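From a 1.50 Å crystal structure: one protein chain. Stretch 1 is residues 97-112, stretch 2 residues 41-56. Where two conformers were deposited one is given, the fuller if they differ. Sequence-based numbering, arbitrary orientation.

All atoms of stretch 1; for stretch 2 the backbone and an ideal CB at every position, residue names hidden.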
# COMPACT_ATOMS: atom_id res chain seq x y z
N ALA A 97 1.00 -8.44 12.94
CA ALA A 97 2.04 -8.15 11.95
C ALA A 97 1.58 -8.57 10.57
O ALA A 97 0.98 -9.63 10.41
CB ALA A 97 3.34 -8.85 12.30
N HIS A 98 1.84 -7.71 9.59
CA HIS A 98 1.57 -7.99 8.16
C HIS A 98 2.72 -7.56 7.27
O HIS A 98 3.50 -6.67 7.63
CB HIS A 98 0.28 -7.27 7.71
CG HIS A 98 -0.89 -7.65 8.54
ND1 HIS A 98 -1.49 -8.89 8.43
CD2 HIS A 98 -1.55 -7.01 9.52
CE1 HIS A 98 -2.48 -8.98 9.30
NE2 HIS A 98 -2.51 -7.85 10.00
N THR A 99 2.78 -8.15 6.10
CA THR A 99 3.83 -7.89 5.13
C THR A 99 3.27 -7.88 3.71
O THR A 99 2.54 -8.81 3.33
CB THR A 99 4.97 -8.94 5.22
OG1 THR A 99 5.29 -9.20 6.59
CG2 THR A 99 6.23 -8.47 4.49
N ILE A 100 3.63 -6.85 2.95
CA ILE A 100 3.25 -6.71 1.55
C ILE A 100 4.51 -6.97 0.73
O ILE A 100 5.57 -6.35 0.95
CB ILE A 100 2.72 -5.30 1.26
CG1 ILE A 100 1.60 -4.90 2.26
CG2 ILE A 100 2.30 -5.18 -0.21
CD1 ILE A 100 1.39 -3.37 2.33
N THR A 101 4.40 -7.87 -0.25
CA THR A 101 5.50 -8.20 -1.15
C THR A 101 4.96 -8.28 -2.61
O THR A 101 3.74 -8.11 -2.86
CB THR A 101 6.15 -9.53 -0.71
OG1 THR A 101 5.13 -10.54 -0.69
CG2 THR A 101 6.78 -9.41 0.65
N LYS A 102 5.87 -8.55 -3.55
CA LYS A 102 5.55 -8.54 -4.96
C LYS A 102 4.71 -9.77 -5.34
O LYS A 102 5.01 -10.90 -4.89
CB LYS A 102 6.81 -8.53 -5.79
CG LYS A 102 6.59 -8.52 -7.29
CD LYS A 102 7.88 -8.61 -8.07
CE LYS A 102 7.66 -8.58 -9.56
NZ LYS A 102 8.83 -9.03 -10.34
N ALA A 103 3.70 -9.55 -6.18
CA ALA A 103 3.06 -10.60 -6.98
C ALA A 103 3.58 -10.41 -8.41
O ALA A 103 4.64 -10.95 -8.75
CB ALA A 103 1.54 -10.58 -6.86
N ASP A 104 2.91 -9.60 -9.24
CA ASP A 104 3.38 -9.33 -10.60
C ASP A 104 3.87 -7.89 -10.67
O ASP A 104 3.79 -7.16 -9.70
CB ASP A 104 2.30 -9.64 -11.64
CG ASP A 104 1.86 -11.09 -11.60
OD1 ASP A 104 2.66 -12.01 -11.26
OD2 ASP A 104 0.68 -11.32 -11.90
N ALA A 105 4.42 -7.51 -11.81
CA ALA A 105 5.00 -6.21 -11.97
C ALA A 105 3.89 -5.16 -11.91
O ALA A 105 2.81 -5.30 -12.52
CB ALA A 105 5.76 -6.12 -13.27
N CYS A 106 4.18 -4.14 -11.10
CA CYS A 106 3.34 -2.94 -10.97
C CYS A 106 4.01 -1.96 -10.00
O CYS A 106 5.12 -2.21 -9.49
CB CYS A 106 1.92 -3.25 -10.50
SG CYS A 106 1.87 -4.16 -8.94
N ASN A 107 3.33 -0.84 -9.77
CA ASN A 107 3.98 0.33 -9.14
C ASN A 107 3.01 1.02 -8.17
O ASN A 107 1.92 1.41 -8.54
CB ASN A 107 4.47 1.28 -10.24
CG ASN A 107 5.55 0.62 -11.08
OD1 ASN A 107 6.67 0.40 -10.60
ND2 ASN A 107 5.19 0.20 -12.27
N LEU A 108 3.44 1.08 -6.90
CA LEU A 108 2.63 1.47 -5.76
C LEU A 108 2.78 2.97 -5.42
O LEU A 108 3.91 3.43 -5.19
CB LEU A 108 3.00 0.61 -4.56
CG LEU A 108 2.26 0.86 -3.23
CD1 LEU A 108 0.76 0.62 -3.37
CD2 LEU A 108 2.87 0.08 -2.10
N PHE A 109 1.67 3.69 -5.35
CA PHE A 109 1.71 5.16 -5.12
C PHE A 109 1.20 5.66 -3.78
O PHE A 109 1.58 6.75 -3.31
CB PHE A 109 0.98 5.88 -6.25
CG PHE A 109 1.69 5.81 -7.58
CD1 PHE A 109 1.67 4.66 -8.37
CD2 PHE A 109 2.35 6.91 -8.11
CE1 PHE A 109 2.33 4.60 -9.57
CE2 PHE A 109 2.96 6.85 -9.33
CZ PHE A 109 2.96 5.71 -10.08
N TYR A 110 0.33 4.90 -3.13
CA TYR A 110 -0.33 5.35 -1.90
C TYR A 110 -0.79 4.14 -1.12
O TYR A 110 -1.21 3.14 -1.73
CB TYR A 110 -1.53 6.25 -2.26
CG TYR A 110 -2.18 6.99 -1.06
CD1 TYR A 110 -1.61 8.13 -0.52
CD2 TYR A 110 -3.37 6.52 -0.52
CE1 TYR A 110 -2.22 8.77 0.54
CE2 TYR A 110 -3.98 7.12 0.55
CZ TYR A 110 -3.43 8.24 1.06
OH TYR A 110 -4.11 8.81 2.14
N MET A 111 -0.76 4.24 0.19
CA MET A 111 -1.37 3.22 0.99
C MET A 111 -1.94 3.75 2.28
O MET A 111 -1.51 4.80 2.79
CB MET A 111 -0.41 2.05 1.21
CG MET A 111 0.82 2.34 1.99
SD MET A 111 1.93 0.91 2.15
CE MET A 111 3.23 1.93 2.80
N GLU A 112 -2.99 3.06 2.75
CA GLU A 112 -3.68 3.41 3.96
C GLU A 112 -4.09 2.17 4.71
O GLU A 112 -4.49 1.20 4.09
CB GLU A 112 -4.94 4.25 3.67
CG GLU A 112 -5.92 4.17 4.81
CD GLU A 112 -7.00 5.19 4.79
OE1 GLU A 112 -7.31 5.75 3.71
OE2 GLU A 112 -7.53 5.41 5.89
N UNK A 41 -3.02 13.77 -7.91
CA UNK A 41 -2.20 13.12 -8.93
C UNK A 41 -0.84 12.83 -8.33
O UNK A 41 -0.08 13.74 -7.97
CB UNK A 41 -2.07 13.99 -10.19
N UNK A 42 -0.53 11.54 -8.20
CA UNK A 42 0.65 11.04 -7.56
C UNK A 42 1.66 10.59 -8.61
O UNK A 42 1.29 10.00 -9.62
CB UNK A 42 0.30 9.89 -6.61
N UNK A 43 2.93 10.87 -8.38
CA UNK A 43 3.97 10.72 -9.43
C UNK A 43 5.19 9.89 -9.08
O UNK A 43 5.91 9.46 -10.00
CB UNK A 43 4.46 12.11 -9.84
N UNK A 44 5.47 9.70 -7.79
CA UNK A 44 6.62 8.91 -7.36
C UNK A 44 6.10 7.66 -6.68
O UNK A 44 5.34 7.73 -5.71
CB UNK A 44 7.53 9.71 -6.43
N UNK A 45 6.52 6.49 -7.20
CA UNK A 45 6.05 5.21 -6.67
C UNK A 45 7.16 4.40 -6.04
O UNK A 45 8.34 4.66 -6.27
CB UNK A 45 5.39 4.39 -7.78
N UNK A 46 6.73 3.37 -5.29
CA UNK A 46 7.57 2.25 -4.91
C UNK A 46 7.38 1.18 -6.01
O UNK A 46 6.25 0.77 -6.29
CB UNK A 46 7.21 1.72 -3.52
N UNK A 47 8.48 0.83 -6.65
CA UNK A 47 8.46 -0.24 -7.66
C UNK A 47 8.21 -1.55 -6.93
O UNK A 47 8.82 -1.81 -5.89
CB UNK A 47 9.76 -0.29 -8.46
N UNK A 48 7.30 -2.39 -7.46
CA UNK A 48 7.10 -3.71 -6.84
C UNK A 48 8.08 -4.68 -7.45
O UNK A 48 7.85 -5.20 -8.52
CB UNK A 48 5.66 -4.21 -7.02
N UNK A 49 9.21 -4.87 -6.77
CA UNK A 49 10.29 -5.72 -7.26
C UNK A 49 10.47 -6.95 -6.39
O UNK A 49 9.89 -7.07 -5.30
CB UNK A 49 11.60 -4.93 -7.32
N UNK A 50 11.32 -7.86 -6.87
CA UNK A 50 11.50 -9.12 -6.15
C UNK A 50 11.83 -8.97 -4.68
O UNK A 50 11.29 -9.68 -3.84
CB UNK A 50 12.61 -9.93 -6.82
N UNK A 51 12.68 -8.00 -4.36
CA UNK A 51 13.18 -7.83 -3.00
C UNK A 51 12.38 -6.83 -2.18
O UNK A 51 12.71 -6.53 -1.02
CB UNK A 51 14.64 -7.39 -3.04
N UNK A 52 11.27 -6.35 -2.73
CA UNK A 52 10.50 -5.27 -2.07
C UNK A 52 9.63 -5.82 -0.97
O UNK A 52 8.96 -6.88 -1.12
CB UNK A 52 9.63 -4.52 -3.08
N UNK A 53 9.57 -5.09 0.15
CA UNK A 53 8.65 -5.46 1.23
C UNK A 53 8.21 -4.26 2.03
O UNK A 53 8.96 -3.26 2.16
CB UNK A 53 9.30 -6.48 2.16
N UNK A 54 6.98 -4.32 2.47
CA UNK A 54 6.43 -3.31 3.40
C UNK A 54 5.85 -4.09 4.57
O UNK A 54 4.93 -4.94 4.36
CB UNK A 54 5.37 -2.42 2.74
N UNK A 55 6.36 -3.83 5.77
CA UNK A 55 5.85 -4.42 6.98
C UNK A 55 5.20 -3.39 7.88
O UNK A 55 5.59 -2.23 7.88
CB UNK A 55 6.97 -5.14 7.73
N UNK A 56 4.22 -3.83 8.64
CA UNK A 56 3.54 -3.01 9.65
C UNK A 56 2.82 -3.92 10.61
O UNK A 56 2.53 -5.08 10.28
CB UNK A 56 2.56 -2.02 9.01

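Position 41 has nothing of stretch 1 near its ideal CB, so many residues would serve; it is Thr41, its beta-branch compatible with a strand. At 42 the ideal CB lies 3.9 Å from Phe109 CD2 and points toward stretch 1, which asks for an apolar chain. Leu42 answers: its CB packs on the Phe109 ring, and its CD1 reaches Tyr110 CB at 3.8 Å. Positions 43 and 44 point away and constrain little; they are Thr43 and Gln44. The backbone matters more here, because water 1 donates to both Gln44 O (2.6 Å) and Phe109 O (2.7 Å), linking the two stretches.

At 45 the ideal CB is crowded, 3.1 Å from Leu108 O and 3.6 Å from Phe109 CE1, with Asn107 CB close by. A small side chain suits such a place: alanine, serine or cysteine. Cys45 sets its CB over the face of the Phe109 ring, 3.5 Å from the centroid, while its SG, in the p rotamer, lies 3.6 Å from Asn107 CB.

Position 46 pairs with Leu108 in antiparallel register, and both side chains leave the same face of the sheet, so an aliphatic residue is expected. Leu46 brings its CB to 4.4 Å from Leu108 CB; its backbone binds Leu108 twice, Leu46 N to Leu108 O at 2.8 Å and Leu108 N to Leu46 O at 2.9 Å. The next position, 47, shares its face with Asn107, whose OD1 is 3.8 Å from the ideal CB; a polar or long chain would fit. Lys47 passes its CG 3.7 Å from Asn107 OD1.

At 48 the CB points toward stretch 1, in a space bordered by Lys102, Cys106 and Leu108. A slender, flexible apolar chain could thread it. Met48 does so, with CG 3.9 Å from Cys106 SG and SD 4.1 Å from Leu108 CB, while its N donates to Cys106 O at 3.0 Å.

Positions 49 to 52 form a type I turn, and the first three CBs point away, allowing variety: Glu49, Thr50 and Ala51. Glu49 OE2 makes a long salt bridge with Lys47 NZ, 3.9 Å. Water 4 lies between Thr50 OG1 (2.9 Å) and Lys102 NZ (2.8 Å). At 52 the CB is sideways, and a short hydroxyl could serve the turn; Thr52 OG1 accepts from Glu49 N at 3.0 Å.

Position 53 faces the methyls of Thr99 and Thr101, with room for a small residue; Ser53 brings its CB to 4.1 Å from Thr101 CG2. Position 54, paired with Ile100, invites a branched aliphatic. Ile54 meets Leu108 CD2 with its CD1 (3.6 Å) and Met111 CE with its CG2 (3.9 Å). Position 55 lies beside Thr99 and suits another small polar residue; Ser55 OG is 3.7 Å from Thr99 CG2. At 56, beside His98, a broad ring could cover the apolar surface. Phe56 lays its face against His98 CB and its edge against Ile100 CD1, the latter 4.1 Å from Phe56 CE1.

Stretch 2 (41-56) TLTQCLKMETATSISF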
# COMPACT_ATOMS: atom_id res chain seq x y z
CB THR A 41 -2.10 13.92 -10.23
OG1 THR A 41 -3.42 14.05 -10.79
CG2 THR A 41 -1.17 13.22 -11.25
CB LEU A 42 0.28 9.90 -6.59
CG LEU A 42 -0.73 10.28 -5.51
CD1 LEU A 42 -1.23 9.05 -4.79
CD2 LEU A 42 -0.13 11.26 -4.51
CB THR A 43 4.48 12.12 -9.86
OG1 THR A 43 4.97 12.81 -8.70
CG2 THR A 43 3.31 12.91 -10.54
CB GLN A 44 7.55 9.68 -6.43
CG GLN A 44 8.71 8.87 -5.93
CD GLN A 44 9.62 9.68 -5.05
OE1 GLN A 44 9.26 10.03 -3.89
NE2 GLN A 44 10.77 9.98 -5.55
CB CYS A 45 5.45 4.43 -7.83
SG CYS A 45 6.58 4.05 -9.18
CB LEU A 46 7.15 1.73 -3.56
CG LEU A 46 8.07 0.67 -2.93
CD1 LEU A 46 9.28 1.37 -2.34
CD2 LEU A 46 7.30 -0.12 -1.87
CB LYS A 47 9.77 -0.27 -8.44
CG LYS A 47 10.07 1.01 -9.23
CD LYS A 47 11.36 0.93 -10.05
CE LYS A 47 12.59 0.92 -9.20
NZ LYS A 47 13.87 1.00 -9.98
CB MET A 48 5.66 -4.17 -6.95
CG MET A 48 4.67 -3.19 -6.37
SD MET A 48 4.51 -3.15 -4.57
CE MET A 48 6.15 -3.11 -3.93
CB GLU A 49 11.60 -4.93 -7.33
CG GLU A 49 11.53 -3.64 -8.18
CD GLU A 49 12.76 -2.76 -8.02
OE1 GLU A 49 12.86 -2.10 -7.00
OE2 GLU A 49 13.62 -2.73 -8.90
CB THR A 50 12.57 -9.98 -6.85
OG1 THR A 50 12.32 -9.98 -8.26
CG2 THR A 50 12.55 -11.39 -6.35
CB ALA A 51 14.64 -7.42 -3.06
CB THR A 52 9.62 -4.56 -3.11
OG1 THR A 52 10.44 -4.13 -4.18
CG2 THR A 52 8.87 -3.41 -2.53
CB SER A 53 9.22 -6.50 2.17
OG SER A 53 10.29 -5.97 2.92
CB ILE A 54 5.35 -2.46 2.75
CG1 ILE A 54 5.87 -1.76 1.50
CG2 ILE A 54 4.80 -1.48 3.75
CD1 ILE A 54 4.78 -1.47 0.52
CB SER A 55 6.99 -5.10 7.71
OG SER A 55 7.60 -6.04 6.85
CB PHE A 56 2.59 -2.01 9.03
CG PHE A 56 1.42 -2.61 8.30
CD1 PHE A 56 1.56 -3.07 7.01
CD2 PHE A 56 0.17 -2.72 8.90
CE1 PHE A 56 0.48 -3.57 6.30
CE2 PHE A 56 -0.92 -3.26 8.20
CZ PHE A 56 -0.76 -3.70 6.92
O HOH W 1 2.93 8.50 -4.93
O HOH W 2 7.24 -4.18 -10.96
O HOH W 3 8.67 -8.79 -2.89
O HOH W 4 9.90 -11.33 -9.16
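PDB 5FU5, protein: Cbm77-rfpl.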